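Local coordinates for protein chorismate mutase (Clostridium thermocellum, PDB 1XHO) that probably catalyses the rearrangement of chorismate to prephenate, as a trimeric chorismate mutase of the AroH-like type I family, at residues K55-M60 / I89-M94; I71-F76 / M120-T125. One frame throughout, in Å; residues are numbered along the deposited sequence.

Interaction 1: K55-M60 / I89-M94; sequences KLLKEM and IAARNM
In the alpha/beta fold of this type I chorismate mutase the short helix 89-93 packs against the long helix 46-63, and Leu57 and Met94 carry most of the apolar contact between them. The Leu57 side chain sets out toward the short helix. With CG anti to its own carbonyl carbon (chi1 -63°), the second torsion (chi2 171°) places CD1 at the alanines and CD2 on the sheet side. CD1 lies 4.0 Å from Ala90 CB and equally far from Ala91 CB, and comes within 3.7 Å of Ala91 N, so the branch rests on backbone as much as on methyl groups. The small alanines are consistent with the close approach of the helices, Leu57 CA and Ala91 CA being 7.4 Å apart. Trp96, from the loop that follows, touches both Leu57 and Ala91, and Ala90 also meets Thr53 and Gln54 one turn earlier on the long helix.

Met94, a selenomethionine, is the first residue past the helical turn of 89-93 and reaches back to the long helix. Its selenium lies alongside Leu57, with SE 3.8 Å from Leu57 CB. No hydrogen bond joins the two segments. A bend at chi3 (-62°) turns the terminal methyl onto the backbone of the solvent-exposed Lys58, Met94 CE stopping 3.9 Å from Lys58 CA and 4.0 Å from Lys58 CB.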
loop_
_atom_site.group_PDB
_atom_site.type_symbol
_atom_site.label_atom_id
_atom_site.label_comp_id
_atom_site.label_asym_id
_atom_site.label_seq_id
_atom_site.Cartn_x
_atom_site.Cartn_y
_atom_site.Cartn_z
ATOM N N LYS C 55 8.897 -1.594 18.794
ATOM C CA LYS C 55 9.315 -0.320 19.379
ATOM C C LYS C 55 8.856 0.853 18.509
ATOM O O LYS C 55 8.406 1.879 19.023
ATOM C CB LYS C 55 10.841 -0.283 19.579
ATOM N N LEU C 56 8.959 0.684 17.193
ATOM C CA LEU C 56 8.522 1.700 16.241
ATOM C C LEU C 56 7.013 1.952 16.331
ATOM O O LEU C 56 6.586 3.098 16.401
ATOM C CB LEU C 56 8.937 1.307 14.810
ATOM C CG LEU C 56 8.489 2.209 13.657
ATOM C CD1 LEU C 56 8.897 3.670 13.878
ATOM C CD2 LEU C 56 9.040 1.673 12.325
ATOM N N LEU C 57 6.216 0.885 16.331
ATOM C CA LEU C 57 4.756 1.004 16.472
ATOM C C LEU C 57 4.350 1.646 17.805
ATOM O O LEU C 57 3.439 2.455 17.838
ATOM C CB LEU C 57 4.085 -0.367 16.356
ATOM C CG LEU C 57 4.224 -1.099 15.020
ATOM C CD1 LEU C 57 3.699 -2.553 15.133
ATOM C CD2 LEU C 57 3.517 -0.316 13.905
ATOM N N LYS C 58 5.015 1.257 18.890
ATOM C CA LYS C 58 4.741 1.793 20.236
ATOM C C LYS C 58 5.023 3.298 20.268
ATOM O O LYS C 58 4.163 4.091 20.630
ATOM C CB LYS C 58 5.581 1.031 21.283
ATOM C CG LYS C 58 5.474 1.514 22.745
ATOM C CD LYS C 58 4.036 1.772 23.211
ATOM C CE LYS C 58 3.984 2.080 24.711
ATOM N NZ LYS C 58 4.172 0.862 25.562
ATOM N N GLU C 59 6.220 3.669 19.826
ATOM C CA GLU C 59 6.600 5.055 19.587
ATOM C C GLU C 59 5.583 5.827 18.712
ATOM O O GLU C 59 5.198 6.952 19.044
ATOM C CB GLU C 59 7.978 5.069 18.934
ATOM C CG GLU C 59 8.578 6.430 18.681
ATOM C CD GLU C 59 9.111 7.083 19.926
ATOM O OE1 GLU C 59 8.298 7.454 20.806
ATOM O OE2 GLU C 59 10.347 7.239 20.007
HETATM N N MSE C 60 5.148 5.227 17.603
HETATM C CA MSE C 60 4.159 5.877 16.723
HETATM C C MSE C 60 2.821 6.117 17.426
HETATM O O MSE C 60 2.208 7.175 17.260
HETATM C CB MSE C 60 3.925 5.056 15.457
HETATM C CG MSE C 60 5.092 5.082 14.501
HETATM SE SE MSE C 60 4.811 3.874 13.000
HETATM C CE MSE C 60 3.620 4.971 12.010
ATOM N N ILE C 89 3.914 -9.286 12.728
ATOM C CA ILE C 89 3.901 -10.042 13.993
ATOM C C ILE C 89 4.017 -9.104 15.212
ATOM O O ILE C 89 3.419 -9.380 16.265
ATOM C CB ILE C 89 5.036 -11.099 14.039
ATOM C CG1 ILE C 89 4.785 -12.199 13.008
ATOM C CG2 ILE C 89 5.145 -11.727 15.438
ATOM C CD1 ILE C 89 6.049 -12.961 12.603
ATOM N N ALA C 90 4.765 -8.002 15.056
ATOM C CA ALA C 90 4.936 -7.009 16.123
ATOM C C ALA C 90 3.604 -6.439 16.600
ATOM O O ALA C 90 3.387 -6.322 17.804
ATOM C CB ALA C 90 5.866 -5.882 15.678
ATOM N N ALA C 91 2.717 -6.106 15.660
ATOM C CA ALA C 91 1.390 -5.574 15.998
ATOM C C ALA C 91 0.542 -6.613 16.729
ATOM O O ALA C 91 -0.208 -6.283 17.648
ATOM C CB ALA C 91 0.672 -5.088 14.740
ATOM N N ARG C 92 0.669 -7.870 16.317
ATOM C CA ARG C 92 -0.033 -8.970 16.969
ATOM C C ARG C 92 0.474 -9.206 18.405
ATOM O O ARG C 92 -0.325 -9.428 19.301
ATOM C CB ARG C 92 0.085 -10.255 16.142
ATOM C CG ARG C 92 -1.017 -11.237 16.441
ATOM C CD ARG C 92 -0.695 -12.651 15.969
ATOM N NE ARG C 92 -1.633 -13.613 16.550
ATOM C CZ ARG C 92 -1.572 -14.076 17.800
ATOM N NH1 ARG C 92 -0.608 -13.683 18.631
ATOM N NH2 ARG C 92 -2.486 -14.946 18.224
ATOM N N ASN C 93 1.797 -9.158 18.607
ATOM C CA ASN C 93 2.404 -9.270 19.952
ATOM C C ASN C 93 1.815 -8.273 20.946
ATOM O O ASN C 93 1.466 -8.629 22.077
ATOM C CB ASN C 93 3.917 -9.022 19.899
ATOM C CG ASN C 93 4.683 -10.143 19.242
ATOM O OD1 ASN C 93 4.106 -11.107 18.737
ATOM N ND2 ASN C 93 6.006 -10.023 19.243
HETATM N N MSE C 94 1.709 -7.022 20.512
HETATM C CA MSE C 94 1.227 -5.942 21.370
HETATM C C MSE C 94 -0.309 -5.803 21.387
HETATM O O MSE C 94 -0.850 -4.769 21.796
HETATM C CB MSE C 94 1.895 -4.624 20.973
HETATM C CG MSE C 94 1.573 -4.118 19.577
HETATM SE SE MSE C 94 2.947 -2.858 18.959
HETATM C CE MSE C 94 2.677 -1.488 20.367
#

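Interaction 2: I71-F76 / M120-T125; sequences IISIIF and MMHVNT
The His122 imidazole and Ser73 OG meet across two paired strands: the hydroxyl stands oblique to the ring, 3.8 Å from His122 ND1, and a water lies in the ring plane at its edge. That water bridges the strands, 2.8 Å from His122 ND1 and 2.9 Å from Ser73 OG, and donates a hydrogen bond to Met120 O. The other ring nitrogen, NE2, hydrogen-bonds Ser73 of the third subunit, while Ser73 OG hydrogen-bonds His122 NE2 of the second, whose ring also meets this one, the planes at about 55°. Direct serine-histidine bonds thus form between subunits; within the chain the water connects the two. The Asn124 side chain crosses that of Ile72 at about a right angle, with ND2 3.7 Å from Ile72 CG1.

Strands 71-78 and 116-124 run antiparallel as neighbours in the mixed sheet, and their pairing contains a classic beta bulge: Ile72 and Ser73 both face His122. Ile72 N hydrogen-bonds His122 O at 2.8 Å, whereas the bond from Ser73 N to the same oxygen is weak; His122 N returns to Ser73 O at 3.1 Å. Farther along, the pairing is regular: Met120 O, besides the water, accepts Ile75 N almost straight (177° at the hydrogen), and Met120 N returns to Ile75 O in the carbonyl plane. On the face bearing Ile71, Ile74 and Val123, Met121 extends with CG anti to its backbone N (chi1 -168°). Its CG packs 3.9 Å from Ile71 CG2; a bend at chi3 then leaves Met121 CE 4.0 Å from Ile74 CD1.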
loop_
_atom_site.group_PDB
_atom_site.type_symbol
_atom_site.label_atom_id
_atom_site.label_comp_id
_atom_site.label_asym_id
_atom_site.label_seq_id
_atom_site.Cartn_x
_atom_site.Cartn_y
_atom_site.Cartn_z
ATOM N N ILE C 71 -6.789 3.081 14.822
ATOM C CA ILE C 71 -5.979 2.645 13.670
ATOM C C ILE C 71 -6.840 1.975 12.588
ATOM O O ILE C 71 -7.559 1.020 12.845
ATOM C CB ILE C 71 -4.819 1.706 14.126
ATOM C CG1 ILE C 71 -4.000 2.385 15.229
ATOM C CG2 ILE C 71 -3.911 1.323 12.948
ATOM C CD1 ILE C 71 -2.829 1.567 15.732
ATOM N N ILE C 72 -6.761 2.504 11.373
ATOM C CA ILE C 72 -7.521 1.985 10.237
ATOM C C ILE C 72 -6.750 0.832 9.582
ATOM O O ILE C 72 -7.296 -0.252 9.342
ATOM C CB ILE C 72 -7.792 3.107 9.204
ATOM C CG1 ILE C 72 -8.590 4.246 9.868
ATOM C CG2 ILE C 72 -8.516 2.544 7.961
ATOM C CD1 ILE C 72 -8.649 5.520 9.054
ATOM N N SER C 73 -5.470 1.066 9.306
ATOM C CA SER C 73 -4.647 0.068 8.632
ATOM C C SER C 73 -3.148 0.278 8.889
ATOM O O SER C 73 -2.708 1.375 9.262
ATOM C CB SER C 73 -4.958 0.056 7.131
ATOM O OG SER C 73 -4.806 1.342 6.551
ATOM N N ILE C 74 -2.380 -0.803 8.733
ATOM C CA ILE C 74 -0.931 -0.740 8.841
ATOM C C ILE C 74 -0.272 -1.504 7.702
ATOM O O ILE C 74 -0.476 -2.713 7.546
ATOM C CB ILE C 74 -0.387 -1.247 10.194
ATOM C CG1 ILE C 74 -1.272 -0.748 11.348
ATOM C CG2 ILE C 74 1.081 -0.794 10.331
ATOM C CD1 ILE C 74 -0.720 -0.963 12.724
ATOM N N ILE C 75 0.497 -0.762 6.900
ATOM C CA ILE C 75 1.263 -1.302 5.792
ATOM C C ILE C 75 2.734 -1.304 6.193
ATOM O O ILE C 75 3.268 -0.284 6.605
ATOM C CB ILE C 75 1.061 -0.459 4.502
ATOM C CG1 ILE C 75 -0.407 -0.552 4.031
ATOM C CG2 ILE C 75 2.031 -0.917 3.384
ATOM C CD1 ILE C 75 -0.733 0.338 2.803
ATOM N N PHE C 76 3.372 -2.463 6.077
ATOM C CA PHE C 76 4.793 -2.613 6.368
ATOM C C PHE C 76 5.593 -2.862 5.095
ATOM O O PHE C 76 5.128 -3.562 4.202
ATOM C CB PHE C 76 5.012 -3.800 7.291
ATOM C CG PHE C 76 4.264 -3.718 8.590
ATOM C CD1 PHE C 76 4.887 -3.228 9.741
ATOM C CD2 PHE C 76 2.950 -4.154 8.675
ATOM C CE1 PHE C 76 4.209 -3.177 10.953
ATOM C CE2 PHE C 76 2.254 -4.093 9.889
ATOM C CZ PHE C 76 2.890 -3.611 11.032
HETATM N N MSE C 120 3.480 2.531 7.277
HETATM C CA MSE C 120 2.499 3.550 6.943
HETATM C C MSE C 120 1.187 3.225 7.674
HETATM O O MSE C 120 0.568 2.173 7.456
HETATM C CB MSE C 120 2.268 3.611 5.440
HETATM C CG MSE C 120 1.129 4.566 5.030
HETATM SE SE MSE C 120 0.934 4.736 3.094
HETATM C CE MSE C 120 2.282 6.188 2.784
HETATM N N MSE C 121 0.766 4.137 8.536
HETATM C CA MSE C 121 -0.382 3.906 9.384
HETATM C C MSE C 121 -1.496 4.912 9.107
HETATM O O MSE C 121 -1.328 6.098 9.365
HETATM C CB MSE C 121 0.075 4.015 10.830
HETATM C CG MSE C 121 -0.912 3.531 11.851
HETATM SE SE MSE C 121 -0.168 3.824 13.603
HETATM C CE MSE C 121 1.159 2.469 13.727
ATOM N N HIS C 122 -2.631 4.432 8.589
ATOM C CA HIS C 122 -3.824 5.270 8.444
ATOM C C HIS C 122 -4.627 5.270 9.758
ATOM O O HIS C 122 -4.861 4.225 10.342
ATOM C CB HIS C 122 -4.676 4.808 7.252
ATOM C CG HIS C 122 -4.078 5.168 5.929
ATOM N ND1 HIS C 122 -3.045 4.447 5.357
ATOM C CD2 HIS C 122 -4.326 6.203 5.092
ATOM C CE1 HIS C 122 -2.711 5.009 4.207
ATOM N NE2 HIS C 122 -3.469 6.077 4.025
ATOM N N VAL C 123 -5.015 6.455 10.231
ATOM C CA VAL C 123 -5.659 6.567 11.547
ATOM C C VAL C 123 -6.814 7.532 11.513
ATOM O O VAL C 123 -6.877 8.405 10.661
ATOM C CB VAL C 123 -4.663 6.990 12.685
ATOM C CG1 VAL C 123 -3.529 5.992 12.798
ATOM C CG2 VAL C 123 -4.132 8.419 12.496
ATOM N N ASN C 124 -7.739 7.338 12.442
ATOM C CA ASN C 124 -8.807 8.293 12.685
ATOM C C ASN C 124 -8.340 9.136 13.865
ATOM O O ASN C 124 -7.995 8.602 14.912
ATOM C CB ASN C 124 -10.150 7.569 12.933
ATOM C CG ASN C 124 -10.878 7.206 11.618
ATOM O OD1 ASN C 124 -10.928 8.013 10.692
ATOM N ND2 ASN C 124 -11.431 5.992 11.536
ATOM N N THR C 125 -8.247 10.450 13.659
ATOM C CA THR C 125 -7.698 11.359 14.674
ATOM C C THR C 125 -8.338 12.743 14.609
ATOM O O THR C 125 -8.858 13.149 13.572
ATOM C CB THR C 125 -6.156 11.512 14.542
ATOM O OG1 THR C 125 -5.655 12.337 15.604
ATOM C CG2 THR C 125 -5.768 12.127 13.204
HETATM O O HOH W 1 -2.024 1.918 6.076
#

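How the interactions relate
From the N terminus, strand 32-40 leads into helix 46-63, which supplies 55-60; strand 71-78 follows with 71-76, then helix 89-93 with 89-94, and later, past strand 100-105, strand 116-124 with 120-125. Interaction 1 closes a loop of 28 residues that contains 71-76, and interaction 2 closes one of 43 that contains 89-94, so the two cross rather than nest. Interaction 1 joins two helices, and interaction 2 joins two neighbouring strands of the sheet. They meet where the long helix covers the sheet: Leu57 CD2 lies 3.7 Å from Met121 CE, Met60 CE is 3.9 Å from Met121 CB, and Leu57 CD2 also approaches the Phe76 ring.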